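Local coordinates for protein D-mandelate dehydrogenase (Rhodotorula graminis, PDB 2W2K) that is a D-isomer specific 2-hydroxyacid dehydrogenase that probably catalyses the NAD-dependent oxidation of D-mandelate to its 2-oxo acid, at residues I56-E61 and R318-N323; E65-N70 and F91-L96; V83-G88 and T322-F327; F106-G111 and L334-G339; R110-T115 and H314-L319. All blocks are in the same frame, centred on the assembly; numbering follows the deposited sequence.

Contact 1. Residues I56-E61 and R318-N323; sequences IKLAVE and RLTMTN
Strand 54-57 is the middle strand of the five-stranded parallel sheet in the flavodoxin-like catalytic domain, and here the end of that strand meets helix 310-330 in a wholly buried contact. Thr320 and Ile56 carry most of it. The two side chains cross at about a right angle, Ile56 CG1 coming to 3.8 Å from Thr320 CB. With CG1 anti to the backbone N (chi1 -160°), Ile56 reaches farther along the helix, so that its CD1 also lies 4.0 Å from Met321 CG. An alanine in place of Ile56 would remove CG1, CG2 and CD1, and would probably loosen the packing of the strand on Thr320 and Met321. The Thr320 hydroxyl sits between the backbone N and the carbonyl carbon (chi1 55°), where it donates to Phe316 O one turn back, so this buried polar group is satisfied by its own helix. From the loop after the strand, Leu58 extends its CD2 methyl to 3.4 Å from Thr320 OG1.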
# COMPACT_ATOMS: atom_id res chain seq x y z
N ILE B 56 -24.77 12.65 -23.20
CA ILE B 56 -24.14 12.41 -21.88
C ILE B 56 -23.88 10.90 -21.59
O ILE B 56 -24.70 10.01 -21.95
CB ILE B 56 -24.99 13.09 -20.70
CG1 ILE B 56 -24.15 13.30 -19.42
CG2 ILE B 56 -26.33 12.36 -20.49
CD1 ILE B 56 -24.79 14.17 -18.29
N LYS B 57 -22.74 10.62 -20.96
CA LYS B 57 -22.27 9.24 -20.67
C LYS B 57 -21.70 9.28 -19.23
O LYS B 57 -20.57 9.78 -19.00
CB LYS B 57 -21.20 8.84 -21.72
CG LYS B 57 -20.74 7.32 -21.72
CD LYS B 57 -19.51 7.17 -22.65
CE LYS B 57 -18.97 5.72 -22.81
NZ LYS B 57 -18.40 5.10 -21.55
N LEU B 58 -22.49 8.77 -18.27
CA LEU B 58 -22.24 9.00 -16.82
C LEU B 58 -21.18 8.10 -16.16
O LEU B 58 -20.75 8.38 -15.02
CB LEU B 58 -23.57 8.91 -16.04
CG LEU B 58 -24.63 9.98 -16.39
CD1 LEU B 58 -26.02 9.60 -15.84
CD2 LEU B 58 -24.24 11.32 -15.83
N ALA B 59 -20.77 7.03 -16.84
CA ALA B 59 -19.79 6.09 -16.30
C ALA B 59 -18.96 5.46 -17.42
O ALA B 59 -19.43 5.32 -18.55
CB ALA B 59 -20.48 4.97 -15.47
N VAL B 60 -17.75 5.04 -17.09
CA VAL B 60 -16.82 4.47 -18.09
C VAL B 60 -17.41 3.19 -18.69
O VAL B 60 -17.31 2.95 -19.92
CB VAL B 60 -15.41 4.22 -17.46
CG1 VAL B 60 -14.55 3.32 -18.36
CG2 VAL B 60 -14.69 5.55 -17.21
N GLU B 61 -18.04 2.38 -17.83
CA GLU B 61 -18.66 1.12 -18.25
C GLU B 61 -20.06 1.24 -18.91
O GLU B 61 -20.64 0.21 -19.29
CB GLU B 61 -18.72 0.12 -17.07
CG GLU B 61 -19.69 0.49 -15.93
CD GLU B 61 -19.07 1.41 -14.86
OE1 GLU B 61 -17.97 1.97 -15.06
OE2 GLU B 61 -19.71 1.57 -13.80
N ARG B 318 -20.82 14.80 -11.49
CA ARG B 318 -20.80 16.29 -11.37
C ARG B 318 -20.23 16.98 -12.62
O ARG B 318 -20.83 17.94 -13.12
CB ARG B 318 -20.03 16.77 -10.11
CG ARG B 318 -20.17 18.32 -9.85
CD ARG B 318 -19.22 18.80 -8.72
NE ARG B 318 -17.83 18.89 -9.17
CZ ARG B 318 -17.29 19.93 -9.83
NH1 ARG B 318 -18.03 21.01 -10.14
NH2 ARG B 318 -16.02 19.91 -10.18
N LEU B 319 -19.09 16.50 -13.14
CA LEU B 319 -18.45 17.14 -14.31
C LEU B 319 -19.30 17.02 -15.59
O LEU B 319 -19.50 18.02 -16.31
CB LEU B 319 -17.01 16.60 -14.53
CG LEU B 319 -15.92 17.12 -13.56
CD1 LEU B 319 -14.63 16.31 -13.78
CD2 LEU B 319 -15.68 18.62 -13.74
N THR B 320 -19.80 15.82 -15.88
CA THR B 320 -20.64 15.63 -17.10
C THR B 320 -21.88 16.53 -17.11
O THR B 320 -22.15 17.22 -18.12
CB THR B 320 -21.02 14.14 -17.35
OG1 THR B 320 -21.68 13.59 -16.18
CG2 THR B 320 -19.75 13.29 -17.73
N MET B 321 -22.63 16.54 -16.00
CA MET B 321 -23.87 17.35 -15.90
C MET B 321 -23.57 18.86 -15.95
O MET B 321 -24.23 19.60 -16.70
CB MET B 321 -24.67 17.00 -14.63
CG MET B 321 -25.30 15.59 -14.62
SD MET B 321 -26.43 15.33 -13.21
CE MET B 321 -25.57 14.09 -12.25
N THR B 322 -22.58 19.31 -15.16
CA THR B 322 -22.18 20.72 -15.11
C THR B 322 -21.63 21.26 -16.43
O THR B 322 -21.95 22.39 -16.83
CB THR B 322 -21.16 20.99 -13.91
OG1 THR B 322 -21.76 20.58 -12.67
CG2 THR B 322 -20.77 22.47 -13.83
N ASN B 323 -20.80 20.46 -17.11
CA ASN B 323 -20.30 20.83 -18.45
C ASN B 323 -21.43 21.17 -19.44
O ASN B 323 -21.41 22.24 -20.11
CB ASN B 323 -19.41 19.71 -19.01
CG ASN B 323 -17.92 19.84 -18.59
OD1 ASN B 323 -17.25 18.84 -18.26
ND2 ASN B 323 -17.40 21.05 -18.62

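Contact 2. Residues E65-N70 and F91-L96; sequences ESYPWN and FDWLDL
Segments 65-70 and 91-96 run nearly the same way where they touch, 17° apart, and join in a single parallel bridge between Trp69 and Leu94. Trp69 N donates to Trp93 O (2.8 Å), and Trp69 O accepts from Asp95 N (3.0 Å). The Tyr67 ring lies flat against Trp93 in an offset stack, its centroid 4.0 Å from that of the five-membered ring and the planes 4° apart. Trp93 CG occupies the crowded position between backbone N and carbonyl carbon, and its CB makes a CH-pi contact over the Tyr67 face. Phe91 CB lies over the opposite face of the indole. In the flavodoxin-like domain these are the loops that follow the neighbouring strands 54-57 and 83-86, and each ends in an N-cap, Asn70 before helix 71-74 and Asp95 before helix 96-101. Trp69 completes the aromatic cluster: the edge of the Trp93 six-membered ring, at CE3 and CZ3, is turned toward the face of the Trp69 five-membered ring, offset, with planes at 67°. Trp69 NE1 pins the indole by donating to Ser66 OG at 2.9 Å, close to the ring plane. The Tyr67 hydroxyl is hydrogen-bonded to Lys57 NZ on the strand.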
# COMPACT_ATOMS: atom_id res chain seq x y z
N GLU B 65 -22.06 -0.87 -25.71
CA GLU B 65 -22.73 -1.46 -26.88
C GLU B 65 -22.63 -0.56 -28.13
O GLU B 65 -22.65 -1.05 -29.27
CB GLU B 65 -24.21 -1.76 -26.59
CG GLU B 65 -24.48 -2.76 -25.44
CD GLU B 65 -24.63 -2.13 -24.07
OE1 GLU B 65 -24.21 -0.97 -23.86
OE2 GLU B 65 -25.14 -2.83 -23.17
N SER B 66 -22.53 0.75 -27.92
CA SER B 66 -22.36 1.71 -29.03
C SER B 66 -20.99 1.73 -29.75
O SER B 66 -20.91 2.24 -30.87
CB SER B 66 -22.76 3.14 -28.61
OG SER B 66 -21.86 3.71 -27.68
N TYR B 67 -19.94 1.19 -29.12
CA TYR B 67 -18.57 1.34 -29.63
C TYR B 67 -18.33 0.55 -30.95
O TYR B 67 -18.95 -0.50 -31.16
CB TYR B 67 -17.52 0.88 -28.60
CG TYR B 67 -17.41 1.57 -27.24
CD1 TYR B 67 -18.09 2.77 -26.94
CD2 TYR B 67 -16.60 1.02 -26.25
CE1 TYR B 67 -17.96 3.38 -25.65
CE2 TYR B 67 -16.46 1.61 -24.99
CZ TYR B 67 -17.15 2.78 -24.70
OH TYR B 67 -16.99 3.33 -23.44
N PRO B 68 -17.45 1.05 -31.83
CA PRO B 68 -16.71 2.32 -31.74
C PRO B 68 -17.55 3.50 -32.24
O PRO B 68 -18.48 3.31 -33.06
CB PRO B 68 -15.53 2.10 -32.70
CG PRO B 68 -16.10 1.19 -33.78
CD PRO B 68 -17.08 0.29 -33.05
N TRP B 69 -17.23 4.69 -31.73
CA TRP B 69 -17.69 5.96 -32.31
C TRP B 69 -16.75 6.31 -33.48
O TRP B 69 -15.90 7.21 -33.38
CB TRP B 69 -17.82 7.07 -31.22
CG TRP B 69 -19.10 6.90 -30.38
CD1 TRP B 69 -19.40 5.85 -29.52
CD2 TRP B 69 -20.24 7.78 -30.34
NE1 TRP B 69 -20.65 6.04 -28.96
CE2 TRP B 69 -21.19 7.21 -29.45
CE3 TRP B 69 -20.58 8.98 -30.99
CZ2 TRP B 69 -22.44 7.80 -29.18
CZ3 TRP B 69 -21.83 9.59 -30.70
CH2 TRP B 69 -22.74 8.98 -29.82
N ASN B 70 -16.88 5.55 -34.56
CA ASN B 70 -16.07 5.76 -35.77
C ASN B 70 -16.66 6.82 -36.72
O ASN B 70 -17.76 7.35 -36.46
CB ASN B 70 -15.80 4.41 -36.52
CG ASN B 70 -17.07 3.66 -36.96
OD1 ASN B 70 -18.19 4.17 -36.88
ND2 ASN B 70 -16.89 2.44 -37.46
N PHE B 91 -9.67 7.92 -24.48
CA PHE B 91 -10.71 7.06 -25.05
C PHE B 91 -10.35 6.47 -26.39
O PHE B 91 -10.49 7.14 -27.43
CB PHE B 91 -12.00 7.85 -25.22
CG PHE B 91 -12.49 8.51 -23.98
CD1 PHE B 91 -12.35 7.90 -22.73
CD2 PHE B 91 -13.12 9.74 -24.06
CE1 PHE B 91 -12.84 8.53 -21.60
CE2 PHE B 91 -13.60 10.37 -22.92
CZ PHE B 91 -13.47 9.77 -21.69
N ASP B 92 -9.94 5.21 -26.37
CA ASP B 92 -9.61 4.48 -27.59
C ASP B 92 -10.83 4.28 -28.51
O ASP B 92 -10.66 3.93 -29.68
CB ASP B 92 -8.99 3.13 -27.25
N TRP B 93 -12.04 4.48 -27.99
CA TRP B 93 -13.29 4.20 -28.74
C TRP B 93 -13.83 5.37 -29.60
O TRP B 93 -14.78 5.18 -30.36
CB TRP B 93 -14.39 3.72 -27.78
CG TRP B 93 -14.60 4.60 -26.57
CD1 TRP B 93 -14.02 4.44 -25.32
CD2 TRP B 93 -15.45 5.76 -26.46
NE1 TRP B 93 -14.44 5.41 -24.47
CE2 TRP B 93 -15.32 6.25 -25.13
CE3 TRP B 93 -16.30 6.44 -27.35
CZ2 TRP B 93 -16.00 7.39 -24.66
CZ3 TRP B 93 -17.01 7.58 -26.88
CH2 TRP B 93 -16.84 8.04 -25.55
N LEU B 94 -13.20 6.55 -29.51
CA LEU B 94 -13.72 7.78 -30.17
C LEU B 94 -12.80 8.36 -31.25
O LEU B 94 -11.61 8.61 -30.99
CB LEU B 94 -14.02 8.86 -29.12
CG LEU B 94 -14.55 10.24 -29.59
CD1 LEU B 94 -15.97 10.14 -30.09
CD2 LEU B 94 -14.47 11.26 -28.45
N ASP B 95 -13.37 8.62 -32.44
CA ASP B 95 -12.68 9.35 -33.52
C ASP B 95 -12.93 10.85 -33.28
O ASP B 95 -13.88 11.45 -33.82
CB ASP B 95 -13.16 8.89 -34.92
CG ASP B 95 -12.37 9.52 -36.08
OD1 ASP B 95 -11.74 10.59 -35.90
OD2 ASP B 95 -12.42 8.96 -37.22
N LEU B 96 -12.07 11.44 -32.44
CA LEU B 96 -12.26 12.85 -32.01
C LEU B 96 -12.15 13.87 -33.15
O LEU B 96 -12.89 14.88 -33.17
CB LEU B 96 -11.29 13.21 -30.86
CG LEU B 96 -11.38 14.62 -30.23
CD1 LEU B 96 -12.80 14.94 -29.67
CD2 LEU B 96 -10.32 14.76 -29.13

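Contact 3. Residues V83-G88 and T322-F327; sequences VFAAAG and TNIDRF
Strand 83-86 and helix segment 322-327 run close to antiparallel, their axes at 158° and 8.7 Å apart at closest approach. With the usual alternation of a strand, Val83 and Ala85 point toward the helix, while Phe84 turns to the other side of the sheet and meets the rings of Trp69 and Phe106. Val83 has the larger share: its CB lies 3.8 Å from Phe327 CD2, the two side chains sliding past each other in opposite directions. Phe327 holds CG anti to its backbone N (chi1 -161°), which brings the CD2 corner of the ring to the valine. This is helix-on-sheet packing of the flavodoxin-like alpha/beta/alpha sandwich, with helix 310-330, from late in the chain, covering one face of the sheet. The short side chain of Ala85 lets the helix in, its CB touching both Ile324 CG1 and Ile324 CD1 at 4.0 Å. Ile324 bridges two strands, reaching Ala54 and Ile56 on strand 54-57 as well. Asn323 comes in with its CB, 4.3 Å from Ala85 CB.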
# COMPACT_ATOMS: atom_id res chain seq x y z
N VAL B 83 -22.62 19.35 -28.32
CA VAL B 83 -21.68 18.94 -27.26
C VAL B 83 -21.89 17.50 -26.78
O VAL B 83 -23.04 17.04 -26.70
CB VAL B 83 -21.70 19.96 -26.01
CG1 VAL B 83 -23.10 20.08 -25.38
CG2 VAL B 83 -20.66 19.61 -24.92
N PHE B 84 -20.79 16.82 -26.43
CA PHE B 84 -20.77 15.43 -25.90
C PHE B 84 -19.85 15.46 -24.65
O PHE B 84 -18.66 15.80 -24.79
CB PHE B 84 -20.18 14.51 -27.01
CG PHE B 84 -20.18 13.00 -26.72
CD1 PHE B 84 -20.49 12.45 -25.44
CD2 PHE B 84 -19.80 12.12 -27.74
CE1 PHE B 84 -20.44 11.03 -25.22
CE2 PHE B 84 -19.76 10.70 -27.54
CZ PHE B 84 -20.08 10.16 -26.28
N ALA B 85 -20.39 15.15 -23.45
CA ALA B 85 -19.59 15.04 -22.22
C ALA B 85 -19.57 13.59 -21.71
O ALA B 85 -20.64 12.97 -21.57
CB ALA B 85 -20.13 16.01 -21.10
N ALA B 86 -18.38 13.07 -21.38
CA ALA B 86 -18.22 11.64 -20.98
C ALA B 86 -17.36 11.46 -19.74
O ALA B 86 -16.39 12.20 -19.55
CB ALA B 86 -17.63 10.81 -22.14
N ALA B 87 -17.71 10.44 -18.93
CA ALA B 87 -16.89 9.98 -17.81
C ALA B 87 -15.50 9.46 -18.27
O ALA B 87 -15.38 8.95 -19.38
CB ALA B 87 -17.62 8.88 -17.04
N GLY B 88 -14.49 9.61 -17.40
CA GLY B 88 -13.15 9.03 -17.63
C GLY B 88 -12.23 9.95 -18.43
O GLY B 88 -12.55 11.11 -18.67
N THR B 322 -22.58 19.31 -15.16
CA THR B 322 -22.18 20.72 -15.11
C THR B 322 -21.63 21.26 -16.43
O THR B 322 -21.95 22.39 -16.83
CB THR B 322 -21.16 20.99 -13.91
OG1 THR B 322 -21.76 20.58 -12.67
CG2 THR B 322 -20.77 22.47 -13.83
N ASN B 323 -20.80 20.46 -17.11
CA ASN B 323 -20.30 20.83 -18.45
C ASN B 323 -21.43 21.17 -19.44
O ASN B 323 -21.41 22.24 -20.11
CB ASN B 323 -19.41 19.71 -19.01
CG ASN B 323 -17.92 19.84 -18.59
OD1 ASN B 323 -17.25 18.84 -18.26
ND2 ASN B 323 -17.40 21.05 -18.62
N ILE B 324 -22.43 20.30 -19.52
CA ILE B 324 -23.55 20.50 -20.48
C ILE B 324 -24.45 21.71 -20.09
O ILE B 324 -24.87 22.51 -20.96
CB ILE B 324 -24.35 19.17 -20.67
CG1 ILE B 324 -23.48 18.11 -21.40
CG2 ILE B 324 -25.65 19.40 -21.46
CD1 ILE B 324 -24.04 16.68 -21.32
N ASP B 325 -24.69 21.87 -18.79
CA ASP B 325 -25.47 23.02 -18.26
C ASP B 325 -24.79 24.36 -18.60
O ASP B 325 -25.42 25.26 -19.18
CB ASP B 325 -25.66 22.87 -16.73
CG ASP B 325 -26.72 23.83 -16.14
OD1 ASP B 325 -27.04 24.89 -16.72
OD2 ASP B 325 -27.23 23.51 -15.05
N ARG B 326 -23.51 24.47 -18.22
CA ARG B 326 -22.67 25.64 -18.59
C ARG B 326 -22.75 25.97 -20.10
O ARG B 326 -23.05 27.10 -20.47
CB ARG B 326 -21.21 25.45 -18.19
CG ARG B 326 -20.96 25.53 -16.68
CD ARG B 326 -19.51 25.13 -16.30
NE ARG B 326 -18.49 25.99 -16.90
CZ ARG B 326 -17.94 27.07 -16.34
NH1 ARG B 326 -18.30 27.47 -15.12
NH2 ARG B 326 -17.01 27.76 -17.00
N PHE B 327 -22.47 24.97 -20.95
CA PHE B 327 -22.28 25.17 -22.40
C PHE B 327 -23.59 25.42 -23.18
O PHE B 327 -23.58 26.18 -24.16
CB PHE B 327 -21.53 23.95 -22.98
CG PHE B 327 -20.87 24.21 -24.32
CD1 PHE B 327 -19.66 24.92 -24.41
CD2 PHE B 327 -21.45 23.73 -25.50
CE1 PHE B 327 -19.05 25.16 -25.64
CE2 PHE B 327 -20.83 23.96 -26.75
CZ PHE B 327 -19.63 24.67 -26.82

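Contact 4. Residues F106-G111 and L334-G339; sequences FANSRG and LLTPAG
The segment after helix 310-330 meets edge strand 105-107 of the catalytic-domain sheet in a single antiparallel bridge, with Ala107 and Pro337 as a non-hydrogen-bonded pair. The tight part is here: Ala338 N donates almost straight to Phe106 O (3.1 Å, 170°), a weak bond runs from Asn108 N to Thr336 O, and Thr336 OG1 donates to Asn108 O at 2.7 Å. Leu334 CD1 seals the flank against Ala107 CB. An alanine in place of Thr336 would remove this hydroxyl and the CG2 methyl that lies over one face of the Arg110 guanidinium, and would probably weaken the grip on Asn108. The looser part lies toward exposed Arg110, whose NH2 stays 4.1 Å from Thr336 CG2. Two waters fill in, one linking Asn108 OD1, Arg110 NE and Pro337 O, the other Arg110 NH2 and Pro337 O. Asn108 OD1 also accepts from Arg110 N in an Asx turn. Direct bonds thus hold the backbones, whereas water ties the arginine to Pro337 O, probably a more yielding link.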
# COMPACT_ATOMS: atom_id res chain seq x y z
N PHE B 106 -16.22 18.47 -27.44
CA PHE B 106 -16.10 17.30 -26.54
C PHE B 106 -15.47 17.70 -25.18
O PHE B 106 -14.60 18.56 -25.10
CB PHE B 106 -15.28 16.18 -27.22
CG PHE B 106 -15.24 14.86 -26.43
CD1 PHE B 106 -16.38 14.05 -26.33
CD2 PHE B 106 -14.04 14.42 -25.84
CE1 PHE B 106 -16.35 12.82 -25.61
CE2 PHE B 106 -14.00 13.20 -25.12
CZ PHE B 106 -15.17 12.40 -25.01
N ALA B 107 -15.95 17.05 -24.12
CA ALA B 107 -15.34 17.12 -22.79
C ALA B 107 -15.20 15.71 -22.21
O ALA B 107 -16.16 14.91 -22.24
CB ALA B 107 -16.21 17.97 -21.85
N ASN B 108 -14.01 15.41 -21.69
CA ASN B 108 -13.85 14.25 -20.80
C ASN B 108 -14.07 14.68 -19.33
O ASN B 108 -14.66 15.74 -19.08
CB ASN B 108 -12.49 13.56 -21.01
CG ASN B 108 -11.29 14.49 -20.75
OD1 ASN B 108 -11.41 15.53 -20.11
ND2 ASN B 108 -10.10 14.08 -21.24
N SER B 109 -13.63 13.86 -18.38
CA SER B 109 -13.74 14.17 -16.95
C SER B 109 -12.32 14.15 -16.33
O SER B 109 -12.12 13.62 -15.24
CB SER B 109 -14.73 13.20 -16.25
OG SER B 109 -16.05 13.29 -16.82
N ARG B 110 -11.36 14.75 -17.04
CA ARG B 110 -9.96 14.91 -16.55
C ARG B 110 -9.86 15.43 -15.10
O ARG B 110 -10.49 16.46 -14.72
CB ARG B 110 -9.14 15.80 -17.52
CG ARG B 110 -7.71 16.12 -17.05
CD ARG B 110 -6.99 17.15 -17.97
NE ARG B 110 -7.78 18.36 -18.21
CZ ARG B 110 -7.91 19.38 -17.36
NH1 ARG B 110 -7.32 19.36 -16.16
NH2 ARG B 110 -8.68 20.41 -17.68
N GLY B 111 -9.06 14.73 -14.29
CA GLY B 111 -8.79 15.09 -12.90
C GLY B 111 -9.61 14.34 -11.87
O GLY B 111 -9.21 14.26 -10.72
N LEU B 334 -16.66 25.11 -21.33
CA LEU B 334 -16.47 23.79 -20.68
C LEU B 334 -15.32 23.85 -19.65
O LEU B 334 -14.34 24.58 -19.83
CB LEU B 334 -16.16 22.70 -21.74
CG LEU B 334 -17.21 22.34 -22.83
CD1 LEU B 334 -16.60 21.43 -23.96
CD2 LEU B 334 -18.45 21.71 -22.21
N LEU B 335 -15.47 23.09 -18.57
CA LEU B 335 -14.45 22.99 -17.51
C LEU B 335 -13.28 22.08 -17.93
O LEU B 335 -12.12 22.33 -17.58
CB LEU B 335 -15.08 22.46 -16.22
CG LEU B 335 -16.18 23.28 -15.51
CD1 LEU B 335 -16.89 22.43 -14.43
CD2 LEU B 335 -15.63 24.59 -14.92
N THR B 336 -13.61 21.03 -18.69
CA THR B 336 -12.65 19.97 -19.08
C THR B 336 -12.69 19.61 -20.58
O THR B 336 -12.93 18.46 -20.94
CB THR B 336 -12.81 18.67 -18.23
OG1 THR B 336 -14.19 18.23 -18.25
CG2 THR B 336 -12.37 18.90 -16.77
N PRO B 337 -12.43 20.59 -21.46
CA PRO B 337 -12.46 20.29 -22.89
C PRO B 337 -11.33 19.34 -23.28
O PRO B 337 -10.27 19.33 -22.63
CB PRO B 337 -12.22 21.65 -23.55
CG PRO B 337 -11.45 22.43 -22.51
CD PRO B 337 -12.08 22.01 -21.22
N ALA B 338 -11.58 18.54 -24.31
CA ALA B 338 -10.54 17.77 -25.00
C ALA B 338 -10.75 17.90 -26.50
O ALA B 338 -11.88 17.72 -27.01
CB ALA B 338 -10.57 16.29 -24.57
N GLY B 339 -9.66 18.18 -27.23
CA GLY B 339 -9.74 18.44 -28.66
C GLY B 339 -10.03 19.91 -28.90
O GLY B 339 -9.71 20.75 -28.05
O HOH W 1 -13.57 18.99 -28.62
O HOH W 2 -9.60 17.65 -20.41
O HOH W 3 -8.87 20.78 -20.58

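Contact 5. Residues R110-T115 and H314-L319; sequences RGAGDT and HEFERL
Segment 110-115 is where the chain leaves the catalytic domain and enters helix 114-130, and it rests on helix 310-330, the helix by which the chain comes back; crossing between the domains twice is a feature of this family. A type I turn from Gly111 to Asp114, with Gly113 as N-cap, presents Ala112 to the helix. The Ala112 CB methyl is the centre of the contact, lying 3.6 Å from Phe316 CE1 on one flank and 3.6 Å from Glu315 CG on another, with Leu319 CD1 farther off at 4.4 Å. Glu315 starts with CG anti to its backbone N and bends at chi2 (77°), so its methylenes pack on the alanine while the carboxylate turns back into a side-on salt bridge. Arg318 NE donates to Glu315 OE1 at 2.9 Å, nearly straight (177°), and Arg318 NH2 to Glu315 OE2 at 2.8 Å. Both oxygens lie near the guanidinium plane. The Phe316 side chain lies about 6 Å from Gly307, an NAD(+)-binding residue, though no cofactor is bound to this chain. The glutamate charge is thus probably balanced within its own helix, and the join between turn and helix rests on apolar contact with no hydrogen bond across it.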
# COMPACT_ATOMS: atom_id res chain seq x y z
N ARG B 110 -11.36 14.75 -17.04
CA ARG B 110 -9.96 14.91 -16.55
C ARG B 110 -9.86 15.43 -15.10
O ARG B 110 -10.49 16.46 -14.72
CB ARG B 110 -9.14 15.80 -17.52
CG ARG B 110 -7.71 16.12 -17.05
CD ARG B 110 -6.99 17.15 -17.97
NE ARG B 110 -7.78 18.36 -18.21
CZ ARG B 110 -7.91 19.38 -17.36
NH1 ARG B 110 -7.32 19.36 -16.16
NH2 ARG B 110 -8.68 20.41 -17.68
N GLY B 111 -9.06 14.73 -14.29
CA GLY B 111 -8.79 15.09 -12.90
C GLY B 111 -9.61 14.34 -11.87
O GLY B 111 -9.21 14.26 -10.72
N ALA B 112 -10.78 13.80 -12.27
CA ALA B 112 -11.71 13.17 -11.29
C ALA B 112 -11.09 12.02 -10.51
O ALA B 112 -11.40 11.83 -9.33
CB ALA B 112 -13.02 12.68 -11.98
N GLY B 113 -10.26 11.22 -11.18
CA GLY B 113 -9.62 10.04 -10.57
C GLY B 113 -8.16 10.22 -10.12
O GLY B 113 -7.46 9.22 -9.92
N ASP B 114 -7.68 11.47 -9.97
CA ASP B 114 -6.25 11.70 -9.57
C ASP B 114 -5.90 11.07 -8.21
O ASP B 114 -4.85 10.43 -8.05
CB ASP B 114 -5.88 13.20 -9.52
CG ASP B 114 -5.76 13.86 -10.93
OD1 ASP B 114 -5.98 13.19 -11.96
OD2 ASP B 114 -5.47 15.09 -10.98
N THR B 115 -6.78 11.22 -7.22
CA THR B 115 -6.51 10.65 -5.88
C THR B 115 -6.51 9.11 -5.93
O THR B 115 -5.57 8.46 -5.43
CB THR B 115 -7.53 11.18 -4.83
OG1 THR B 115 -7.32 12.60 -4.63
CG2 THR B 115 -7.40 10.42 -3.46
N HIS B 314 -18.65 10.07 -8.14
CA HIS B 314 -19.34 11.34 -7.78
C HIS B 314 -18.85 12.48 -8.69
O HIS B 314 -19.65 13.28 -9.23
CB HIS B 314 -19.06 11.72 -6.31
CG HIS B 314 -19.97 11.08 -5.30
ND1 HIS B 314 -20.21 9.72 -5.26
CD2 HIS B 314 -20.70 11.62 -4.30
CE1 HIS B 314 -21.05 9.45 -4.27
NE2 HIS B 314 -21.36 10.59 -3.67
N GLU B 315 -17.52 12.58 -8.87
CA GLU B 315 -16.96 13.63 -9.71
C GLU B 315 -17.24 13.45 -11.23
O GLU B 315 -17.44 14.46 -11.94
CB GLU B 315 -15.48 13.90 -9.35
CG GLU B 315 -14.85 15.12 -10.04
CD GLU B 315 -15.24 16.50 -9.43
OE1 GLU B 315 -16.12 16.60 -8.53
OE2 GLU B 315 -14.64 17.50 -9.91
N PHE B 316 -17.27 12.20 -11.72
CA PHE B 316 -17.72 11.91 -13.12
C PHE B 316 -19.15 12.47 -13.35
O PHE B 316 -19.41 13.16 -14.35
CB PHE B 316 -17.73 10.39 -13.49
CG PHE B 316 -16.37 9.75 -13.67
CD1 PHE B 316 -15.20 10.51 -13.86
CD2 PHE B 316 -16.26 8.36 -13.66
CE1 PHE B 316 -13.92 9.86 -14.02
CE2 PHE B 316 -15.02 7.71 -13.83
CZ PHE B 316 -13.85 8.48 -14.02
N GLU B 317 -20.09 12.15 -12.45
CA GLU B 317 -21.48 12.66 -12.54
C GLU B 317 -21.55 14.19 -12.44
O GLU B 317 -22.25 14.82 -13.25
CB GLU B 317 -22.38 11.98 -11.48
CG GLU B 317 -22.56 10.47 -11.78
CD GLU B 317 -23.67 9.77 -10.97
OE1 GLU B 317 -24.31 10.40 -10.10
OE2 GLU B 317 -23.87 8.54 -11.23
N ARG B 318 -20.82 14.80 -11.49
CA ARG B 318 -20.80 16.29 -11.37
C ARG B 318 -20.23 16.98 -12.62
O ARG B 318 -20.83 17.94 -13.12
CB ARG B 318 -20.03 16.77 -10.11
CG ARG B 318 -20.17 18.32 -9.85
CD ARG B 318 -19.22 18.80 -8.72
NE ARG B 318 -17.83 18.89 -9.17
CZ ARG B 318 -17.29 19.93 -9.83
NH1 ARG B 318 -18.03 21.01 -10.14
NH2 ARG B 318 -16.02 19.91 -10.18
N LEU B 319 -19.09 16.50 -13.14
CA LEU B 319 -18.45 17.14 -14.31
C LEU B 319 -19.30 17.02 -15.59
O LEU B 319 -19.50 18.02 -16.31
CB LEU B 319 -17.01 16.60 -14.53
CG LEU B 319 -15.92 17.12 -13.56
CD1 LEU B 319 -14.63 16.31 -13.78
CD2 LEU B 319 -15.68 18.62 -13.74

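Overall arrangement
Contacts 1, 3 and 5 read along one helix, 310-330: its later turns pack on the neighbouring strands 54-57 and 83-86 in the buried core, and its earlier part meets the exit toward helix 114-130 at the surface. None of the three has a hydrogen bond between its segments; they are matters of side-chain fit. Contact 4 is partly buried and different in kind, made of backbone bonds, a threonine hydroxyl bond and waters along the edge of the same sheet. Contact 2 is a surface contact that adds aromatic stacking to its backbone bridge. Lys57 ties it to contact 1, Phe84 to contact 3, and Phe106 to contact 4, while contact 5 stays clear of it.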